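Local coordinates for protein transcriptional regulator, LacI family (Lactobacillus brevis, PDB 3JY6) that probably binds DNA at cis-regulatory regions and controls transcription, as regulators of the LacI family do, at residues Asp92-Ala97 against Gln102-Asn107; Glu167-Leu172 against Pro198-Ser203; Gly240-Glu245 against Glu259-Pro264. All blocks are in the same frame, centred on the assembly; numbering follows the deposited sequence.

Interaction 1. Residues Asp92-Ala97 against Gln102-Asn107; sequences DREMDA and QVVTDN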
loop_
_atom_site.group_PDB
_atom_site.type_symbol
_atom_site.label_atom_id
_atom_site.label_comp_id
_atom_site.label_asym_id
_atom_site.label_seq_id
_atom_site.Cartn_x
_atom_site.Cartn_y
_atom_site.Cartn_z
ATOM N N ASP A 92 6.370 -2.721 16.288
ATOM C CA ASP A 92 7.041 -3.676 15.407
ATOM C C ASP A 92 8.564 -3.570 15.385
ATOM O O ASP A 92 9.181 -3.822 14.357
ATOM C CB ASP A 92 6.501 -3.498 13.978
ATOM C CG ASP A 92 6.900 -4.633 13.055
ATOM O OD1 ASP A 92 6.567 -5.793 13.365
ATOM O OD2 ASP A 92 7.547 -4.377 12.017
ATOM N N ARG A 93 9.174 -3.237 16.517
ATOM C CA ARG A 93 10.619 -3.068 16.545
ATOM C C ARG A 93 11.470 -4.083 17.272
ATOM O O ARG A 93 12.633 -4.258 16.930
ATOM C CB ARG A 93 10.965 -1.674 17.074
ATOM C CG ARG A 93 10.961 -0.597 16.002
ATOM C CD ARG A 93 12.157 -0.780 15.091
ATOM N NE ARG A 93 13.400 -0.866 15.860
ATOM C CZ ARG A 93 14.034 0.174 16.398
ATOM N NH1 ARG A 93 13.554 1.405 16.251
ATOM N NH2 ARG A 93 15.147 -0.023 17.095
ATOM N N GLU A 94 10.920 -4.749 18.273
ATOM C CA GLU A 94 11.704 -5.719 19.025
ATOM C C GLU A 94 12.999 -5.047 19.497
ATOM O O GLU A 94 14.100 -5.500 19.192
ATOM C CB GLU A 94 12.047 -6.936 18.165
ATOM C CG GLU A 94 12.324 -8.194 18.991
ATOM C CD GLU A 94 11.085 -9.051 19.181
ATOM O OE1 GLU A 94 10.741 -9.819 18.254
ATOM O OE2 GLU A 94 10.445 -8.952 20.251
ATOM N N MET A 95 12.840 -3.948 20.230
ATOM C CA MET A 95 13.959 -3.184 20.783
ATOM C C MET A 95 14.137 -3.630 22.235
ATOM O O MET A 95 13.158 -3.723 22.971
ATOM C CB MET A 95 13.610 -1.695 20.762
ATOM C CG MET A 95 14.797 -0.748 20.706
ATOM S SD MET A 95 14.354 0.937 21.227
ATOM C CE MET A 95 12.800 1.199 20.397
ATOM N N ASP A 96 15.359 -3.924 22.661
ATOM C CA ASP A 96 15.532 -4.321 24.056
ATOM C C ASP A 96 15.858 -3.075 24.877
ATOM O O ASP A 96 16.432 -2.117 24.369
ATOM C CB ASP A 96 16.646 -5.370 24.207
ATOM C CG ASP A 96 18.028 -4.792 23.998
ATOM O OD1 ASP A 96 18.212 -4.054 23.009
ATOM O OD2 ASP A 96 18.928 -5.084 24.817
ATOM N N ALA A 97 15.453 -3.081 26.137
ATOM C CA ALA A 97 15.709 -1.953 27.025
ATOM C C ALA A 97 15.062 -0.662 26.497
ATOM O O ALA A 97 15.602 0.430 26.673
ATOM C CB ALA A 97 17.222 -1.761 27.192
ATOM N N GLN A 102 5.965 -0.516 24.170
ATOM C CA GLN A 102 6.067 -1.083 22.829
ATOM C C GLN A 102 4.994 -2.100 22.495
ATOM O O GLN A 102 4.497 -2.812 23.359
ATOM C CB GLN A 102 7.379 -1.818 22.633
ATOM C CG GLN A 102 8.638 -1.026 22.695
ATOM C CD GLN A 102 9.806 -1.966 22.645
ATOM O OE1 GLN A 102 10.046 -2.725 23.594
ATOM N NE2 GLN A 102 10.523 -1.961 21.527
ATOM N N VAL A 103 4.692 -2.184 21.205
ATOM C CA VAL A 103 3.735 -3.135 20.677
ATOM C C VAL A 103 4.526 -3.941 19.652
ATOM O O VAL A 103 5.011 -3.406 18.646
ATOM C CB VAL A 103 2.542 -2.423 20.001
ATOM C CG1 VAL A 103 1.567 -3.469 19.410
ATOM C CG2 VAL A 103 1.823 -1.549 21.025
ATOM N N VAL A 104 4.671 -5.234 19.914
ATOM C CA VAL A 104 5.431 -6.088 19.024
ATOM C C VAL A 104 4.766 -7.432 18.739
ATOM O O VAL A 104 3.772 -7.812 19.364
ATOM C CB VAL A 104 6.838 -6.384 19.613
ATOM C CG1 VAL A 104 7.546 -5.095 19.992
ATOM C CG2 VAL A 104 6.708 -7.294 20.832
ATOM N N THR A 105 5.367 -8.150 17.800
ATOM C CA THR A 105 4.925 -9.481 17.390
ATOM C C THR A 105 5.878 -10.496 18.037
ATOM O O THR A 105 7.039 -10.188 18.297
ATOM C CB THR A 105 5.030 -9.655 15.847
ATOM O OG1 THR A 105 4.226 -8.670 15.190
ATOM C CG2 THR A 105 4.583 -11.049 15.427
ATOM N N ASP A 106 5.384 -11.701 18.297
ATOM C CA ASP A 106 6.211 -12.767 18.871
ATOM C C ASP A 106 6.961 -13.349 17.671
ATOM O O ASP A 106 6.689 -14.467 17.241
ATOM C CB ASP A 106 5.318 -13.838 19.498
ATOM C CG ASP A 106 4.320 -14.420 18.499
ATOM O OD1 ASP A 106 3.633 -13.632 17.807
ATOM O OD2 ASP A 106 4.226 -15.661 18.407
ATOM N N ASN A 107 7.903 -12.575 17.140
ATOM C CA ASN A 107 8.674 -12.961 15.960
ATOM C C ASN A 107 9.375 -14.311 15.992
ATOM O O ASN A 107 9.314 -15.062 15.010
ATOM C CB ASN A 107 9.682 -11.863 15.640
ATOM C CG ASN A 107 9.008 -10.590 15.181
ATOM O OD1 ASN A 107 8.483 -10.525 14.070
ATOM N ND2 ASN A 107 9.001 -9.576 16.040
HETATM O O HOH W 1 8.181 -6.691 15.510
#

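Interaction 2. Residues Glu167-Leu172 against Pro198-Ser203; sequences EVHQRL and PNLIIS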
loop_
_atom_site.group_PDB
_atom_site.type_symbol
_atom_site.label_atom_id
_atom_site.label_comp_id
_atom_site.label_asym_id
_atom_site.label_seq_id
_atom_site.Cartn_x
_atom_site.Cartn_y
_atom_site.Cartn_z
ATOM N N GLU A 167 18.684 -11.508 -10.595
ATOM C CA GLU A 167 19.834 -11.978 -9.838
ATOM C C GLU A 167 19.300 -12.749 -8.625
ATOM O O GLU A 167 19.667 -13.906 -8.398
ATOM C CB GLU A 167 20.691 -10.787 -9.386
ATOM C CG GLU A 167 21.469 -10.989 -8.077
ATOM C CD GLU A 167 22.801 -11.694 -8.254
ATOM O OE1 GLU A 167 22.838 -12.773 -8.882
ATOM O OE2 GLU A 167 23.818 -11.168 -7.746
ATOM N N VAL A 168 18.426 -12.103 -7.857
ATOM C CA VAL A 168 17.829 -12.722 -6.672
ATOM C C VAL A 168 16.991 -13.930 -7.081
ATOM O O VAL A 168 17.057 -14.985 -6.457
ATOM C CB VAL A 168 16.945 -11.707 -5.907
ATOM C CG1 VAL A 168 16.171 -12.401 -4.784
ATOM C CG2 VAL A 168 17.826 -10.609 -5.329
ATOM N N HIS A 169 16.207 -13.763 -8.138
ATOM C CA HIS A 169 15.372 -14.836 -8.659
ATOM C C HIS A 169 16.213 -16.093 -8.919
ATOM O O HIS A 169 15.958 -17.156 -8.359
ATOM C CB HIS A 169 14.724 -14.389 -9.967
ATOM C CG HIS A 169 13.941 -15.464 -10.656
ATOM N ND1 HIS A 169 12.662 -15.813 -10.277
ATOM C CD2 HIS A 169 14.251 -16.259 -11.705
ATOM C CE1 HIS A 169 12.217 -16.772 -11.067
ATOM N NE2 HIS A 169 13.162 -17.061 -11.942
ATOM N N GLN A 170 17.220 -15.964 -9.776
ATOM C CA GLN A 170 18.076 -17.093 -10.127
ATOM C C GLN A 170 18.674 -17.807 -8.921
ATOM O O GLN A 170 18.782 -19.035 -8.909
ATOM C CB GLN A 170 19.188 -16.634 -11.082
ATOM C CG GLN A 170 18.675 -16.261 -12.463
ATOM C CD GLN A 170 18.156 -17.461 -13.248
ATOM O OE1 GLN A 170 17.529 -17.303 -14.302
ATOM N NE2 GLN A 170 18.426 -18.665 -12.745
ATOM N N ARG A 171 19.058 -17.051 -7.902
ATOM C CA ARG A 171 19.628 -17.664 -6.708
ATOM C C ARG A 171 18.576 -18.454 -5.915
ATOM O O ARG A 171 18.830 -19.571 -5.458
ATOM C CB ARG A 171 20.254 -16.588 -5.824
ATOM C CG ARG A 171 20.739 -17.084 -4.464
ATOM C CD ARG A 171 21.837 -18.147 -4.569
ATOM N NE ARG A 171 22.370 -18.478 -3.245
ATOM C CZ ARG A 171 23.387 -19.304 -3.028
ATOM N NH1 ARG A 171 23.992 -19.896 -4.051
ATOM N NH2 ARG A 171 23.804 -19.529 -1.786
ATOM N N LEU A 172 17.393 -17.872 -5.753
ATOM C CA LEU A 172 16.316 -18.524 -5.016
ATOM C C LEU A 172 16.002 -19.869 -5.661
ATOM O O LEU A 172 15.835 -20.877 -4.978
ATOM C CB LEU A 172 15.060 -17.642 -5.024
ATOM C CG LEU A 172 13.810 -18.186 -4.314
ATOM C CD1 LEU A 172 14.058 -18.251 -2.820
ATOM C CD2 LEU A 172 12.620 -17.285 -4.616
ATOM N N PRO A 198 5.137 -15.310 -7.005
ATOM C CA PRO A 198 4.142 -15.519 -8.068
ATOM C C PRO A 198 4.620 -16.272 -9.313
ATOM O O PRO A 198 3.920 -17.155 -9.807
ATOM C CB PRO A 198 3.676 -14.101 -8.381
ATOM C CG PRO A 198 3.668 -13.476 -7.027
ATOM C CD PRO A 198 5.006 -13.949 -6.439
ATOM N N ASN A 199 5.798 -15.931 -9.832
ATOM C CA ASN A 199 6.299 -16.620 -11.020
ATOM C C ASN A 199 6.715 -18.055 -10.709
ATOM O O ASN A 199 6.702 -18.913 -11.587
ATOM C CB ASN A 199 7.467 -15.853 -11.645
ATOM C CG ASN A 199 7.006 -14.707 -12.527
ATOM O OD1 ASN A 199 7.487 -14.544 -13.646
ATOM N ND2 ASN A 199 6.072 -13.905 -12.025
ATOM N N LEU A 200 7.092 -18.321 -9.463
ATOM C CA LEU A 200 7.464 -19.677 -9.083
ATOM C C LEU A 200 6.195 -20.535 -8.937
ATOM O O LEU A 200 6.257 -21.765 -8.955
ATOM C CB LEU A 200 8.278 -19.661 -7.784
ATOM C CG LEU A 200 9.800 -19.552 -7.969
ATOM C CD1 LEU A 200 10.150 -18.369 -8.873
ATOM C CD2 LEU A 200 10.468 -19.420 -6.608
ATOM N N ILE A 201 5.043 -19.882 -8.807
ATOM C CA ILE A 201 3.777 -20.597 -8.693
ATOM C C ILE A 201 3.243 -20.810 -10.099
ATOM O O ILE A 201 2.602 -21.814 -10.394
ATOM C CB ILE A 201 2.718 -19.792 -7.905
ATOM C CG1 ILE A 201 3.160 -19.631 -6.452
ATOM C CG2 ILE A 201 1.358 -20.496 -7.999
ATOM C CD1 ILE A 201 2.229 -18.791 -5.603
ATOM N N ILE A 202 3.519 -19.845 -10.966
ATOM C CA ILE A 202 3.070 -19.912 -12.343
ATOM C C ILE A 202 3.989 -20.787 -13.196
ATOM O O ILE A 202 3.531 -21.427 -14.139
ATOM C CB ILE A 202 2.948 -18.482 -12.921
ATOM C CG1 ILE A 202 1.739 -17.794 -12.272
ATOM C CG2 ILE A 202 2.815 -18.518 -14.440
ATOM C CD1 ILE A 202 1.645 -16.301 -12.513
ATOM N N SER A 203 5.277 -20.837 -12.856
ATOM C CA SER A 203 6.219 -21.657 -13.618
ATOM C C SER A 203 6.143 -23.121 -13.189
ATOM O O SER A 203 6.676 -23.997 -13.863
ATOM C CB SER A 203 7.654 -21.144 -13.441
ATOM O OG SER A 203 8.111 -21.327 -12.117
#

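Interaction 3. Residues Gly240-Glu245 against Glu259-Pro264; sequences GASSAE and EKMVIP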
loop_
_atom_site.group_PDB
_atom_site.type_symbol
_atom_site.label_atom_id
_atom_site.label_comp_id
_atom_site.label_asym_id
_atom_site.label_seq_id
_atom_site.Cartn_x
_atom_site.Cartn_y
_atom_site.Cartn_z
ATOM N N GLY A 240 -1.692 -1.623 15.299
ATOM C CA GLY A 240 -1.868 -0.178 15.224
ATOM C C GLY A 240 -2.907 0.326 16.216
ATOM O O GLY A 240 -2.734 1.372 16.849
ATOM N N ALA A 241 -4.002 -0.417 16.359
ATOM C CA ALA A 241 -5.052 -0.025 17.305
ATOM C C ALA A 241 -4.576 -0.192 18.760
ATOM O O ALA A 241 -4.949 0.583 19.644
ATOM C CB ALA A 241 -6.342 -0.856 17.062
ATOM N N SER A 242 -3.757 -1.207 19.007
ATOM C CA SER A 242 -3.257 -1.443 20.350
ATOM C C SER A 242 -2.281 -0.342 20.728
ATOM O O SER A 242 -2.256 0.115 21.878
ATOM C CB SER A 242 -2.566 -2.805 20.430
ATOM O OG SER A 242 -3.466 -3.816 20.033
ATOM N N SER A 243 -1.477 0.087 19.765
ATOM C CA SER A 243 -0.512 1.142 20.042
ATOM C C SER A 243 -1.234 2.459 20.274
ATOM O O SER A 243 -0.742 3.316 21.031
ATOM C CB SER A 243 0.514 1.284 18.909
ATOM O OG SER A 243 -0.020 1.922 17.770
ATOM N N ALA A 244 -2.397 2.621 19.634
ATOM C CA ALA A 244 -3.193 3.837 19.814
ATOM C C ALA A 244 -3.876 3.804 21.190
ATOM O O ALA A 244 -4.079 4.844 21.817
ATOM C CB ALA A 244 -4.239 3.973 18.717
ATOM N N GLU A 245 -4.238 2.614 21.655
ATOM C CA GLU A 245 -4.867 2.481 22.969
ATOM C C GLU A 245 -3.866 2.892 24.052
ATOM O O GLU A 245 -4.216 3.549 25.031
ATOM C CB GLU A 245 -5.332 1.038 23.210
ATOM C CG GLU A 245 -6.572 0.632 22.410
ATOM C CD GLU A 245 -7.859 1.209 22.982
ATOM O OE1 GLU A 245 -7.779 2.032 23.917
ATOM O OE2 GLU A 245 -8.956 0.840 22.491
ATOM N N GLU A 259 6.847 -1.342 28.973
ATOM C CA GLU A 259 6.928 -2.772 28.702
ATOM C C GLU A 259 6.383 -3.084 27.307
ATOM O O GLU A 259 5.802 -2.213 26.653
ATOM C CB GLU A 259 6.176 -3.556 29.778
ATOM C CG GLU A 259 4.870 -2.916 30.209
ATOM C CD GLU A 259 4.541 -3.171 31.677
ATOM O OE1 GLU A 259 3.643 -2.494 32.218
ATOM O OE2 GLU A 259 5.180 -4.047 32.301
ATOM N N LYS A 260 6.595 -4.314 26.849
ATOM C CA LYS A 260 6.147 -4.728 25.529
ATOM C C LYS A 260 4.818 -5.470 25.568
ATOM O O LYS A 260 4.598 -6.330 26.423
ATOM C CB LYS A 260 7.202 -5.626 24.875
ATOM C CG LYS A 260 8.632 -5.282 25.274
ATOM C CD LYS A 260 9.657 -5.706 24.221
ATOM C CE LYS A 260 9.693 -7.204 23.996
ATOM N NZ LYS A 260 10.793 -7.533 23.048
ATOM N N MET A 261 3.927 -5.119 24.646
ATOM C CA MET A 261 2.636 -5.765 24.542
ATOM C C MET A 261 2.792 -6.649 23.321
ATOM O O MET A 261 3.061 -6.159 22.219
ATOM C CB MET A 261 1.523 -4.741 24.314
ATOM C CG MET A 261 0.195 -5.340 23.895
ATOM S SD MET A 261 -1.058 -4.058 23.765
ATOM C CE MET A 261 -2.542 -4.990 24.268
ATOM N N VAL A 262 2.644 -7.951 23.529
ATOM C CA VAL A 262 2.802 -8.894 22.445
ATOM C C VAL A 262 1.497 -9.260 21.761
ATOM O O VAL A 262 0.561 -9.744 22.397
ATOM C CB VAL A 262 3.512 -10.182 22.934
ATOM C CG1 VAL A 262 2.702 -10.825 24.020
ATOM C CG2 VAL A 262 3.726 -11.149 21.783
ATOM N N ILE A 263 1.450 -8.999 20.456
ATOM C CA ILE A 263 0.303 -9.327 19.628
ATOM C C ILE A 263 0.772 -10.543 18.829
ATOM O O ILE A 263 1.507 -10.408 17.855
ATOM C CB ILE A 263 -0.044 -8.177 18.659
ATOM C CG1 ILE A 263 -0.427 -6.915 19.448
ATOM C CG2 ILE A 263 -1.174 -8.608 17.732
ATOM C CD1 ILE A 263 -1.665 -7.056 20.296
ATOM N N PRO A 264 0.379 -11.752 19.249
ATOM C CA PRO A 264 0.791 -12.962 18.534
ATOM C C PRO A 264 0.373 -13.009 17.066
ATOM O O PRO A 264 -0.763 -12.691 16.709
ATOM C CB PRO A 264 0.151 -14.073 19.352
ATOM C CG PRO A 264 -1.078 -13.414 19.897
ATOM C CD PRO A 264 -0.553 -12.086 20.338
#

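Interaction 1. Residues Asp92-Ala97 against Gln102-Asn107
E94 reaches across to N107, although its CB starts out pointing away from Q102-N107. CG lies anti to the backbone N (chi1 -156°), and a bend at chi2 (93°) brings the end of the chain back. OE1 accepts a hydrogen bond from N107 ND2 at 2.8 Å and lies 3.5 Å from N107 CB. The donor sits above the carboxylate plane, 46° out of it, while OE1 lies close to the plane of the N107 amide. OE2 passes V104 CG2 at 4.1 Å and is salt-bridged to K260. With an alanine here, N107 ND2 would probably lose its carboxylate acceptor and K260 its counter-charge. N107 ND2 also donates to a water at 3.0 Å, which in turn donates to D92 OD1 at 2.8 Å; Q234 holds that oxygen too. Separately, the backbone D92 N is hydrogen-bonded to V103 O at 2.8 Å. N107 OD1 accepts from R142 on helix 137-147. The contact thus lies where strands 88-91 and 102-104 of the parallel sheet end, facing the second lobe, a position consistent with the interlobe region where relatives of this two-lobed periplasmic-binding-protein fold bind their ligands.

Interaction 2. Residues Glu167-Leu172 against Pro198-Ser203
L200 sets its two methyl groups against two residues of one helical face, H169 and L172, which stand three positions apart on helix 165-177. CD1 goes to the histidine: it lies 3.4 Å from H169 CE1 and 3.8 Å from H169 ND1, and it comes to the imidazole obliquely. CD2 goes to the leucine, 3.6 Å from L172 CD2, a methyl-to-methyl contact between side chains that cross at a slant. H169 holds its CG anti to the backbone N (chi1 175°); its CB does not aim at P198-S203, but the ring end swings nearer, and ring and leucine slide past each other in opposite directions. The CB of L172 points toward P198-S203. L200 has the less regular shape, its chi1 of -91° being well off the usual staggered position, with one methyl on each partner. No hydrogen bond crosses the contact, and the backbones stay well apart, with H169 CA and L200 CA 9.3 Å from each other. What is polar is local: N199 O accepts from both S203 N, at 2.7 Å, and S203 OG, at 2.8 Å, two bonds from one serine to one carbonyl. The packing is therefore small; L172 and L200 form its apolar part, and H169 lays its ring against the same leucine. Around it, L172 also rests on L156 of strand 152-158 and on F196 of helix 190-196, while L200 is backed by L205 and I206. Helix 198-202 also meets the second subunit: N199 ND2 is hydrogen-bonded to R224 O of that subunit, and I201 packs on its I202. Helix 198-202 thus touches both helix 165-177 of its own lobe and the partner chain.

Interaction 3. Residues Gly240-Glu245 against Glu259-Pro264
S242 meets M261 and I263, two positions apart in E259-P264 and both with CB pointing toward the helix, and the contact is van der Waals in kind. S242 CB lies 3.9 Å from M261 SD; the methionine reaches there because CG is anti to its backbone N (chi1 167°) and the chain stays extended as far as the sulfur. S242 OG lies 3.7 Å from I263 CD1, so the hydroxyl oxygen is covered by a methyl. Hydrogen bonds stay within the helix. S242 OG is beside its own backbone N (chi1 -57°) and bonds to L238 O one turn back, which satisfies the hydroxyl of a buried serine. S243 OG bonds back to G240 O at 2.9 Å; A244 N reaches the same oxygen at 3.1 Å, from the same face of its plane. Further packing surrounds the contact: S243 rests on V89, V91 and V103, I263 on V103, L238 and M239, and A241 on I32 of helix 20-34. S242 and S243 thus pack against the strand side while A241 meets the neighbouring helix, and helix 236-251 touches both the parallel sheet, whose edge strand is 260-262, and helix 20-34: the layered alpha/beta build of a periplasmic-binding-protein lobe.

Going from the N terminus, the three contacts come in series, with no crossing and no nesting. Interaction 1 closes the short connection from strand 88-91 to strand 102-104. The chain then enters the other lobe, where interaction 2 spans 25 residues and joins two helices beside the four-stranded sheet. On its return, interaction 3 closes the connection from helix 236-251 to strand 260-262. Interactions 1 and 3 touch, for their strands are neighbours: Q102 O and M261 N are probably hydrogen-bonded at 2.7 Å. Interaction 2 stands apart, its centre 31 Å from that of interaction 1 and 35 Å from that of interaction 3, beyond the chain's centre.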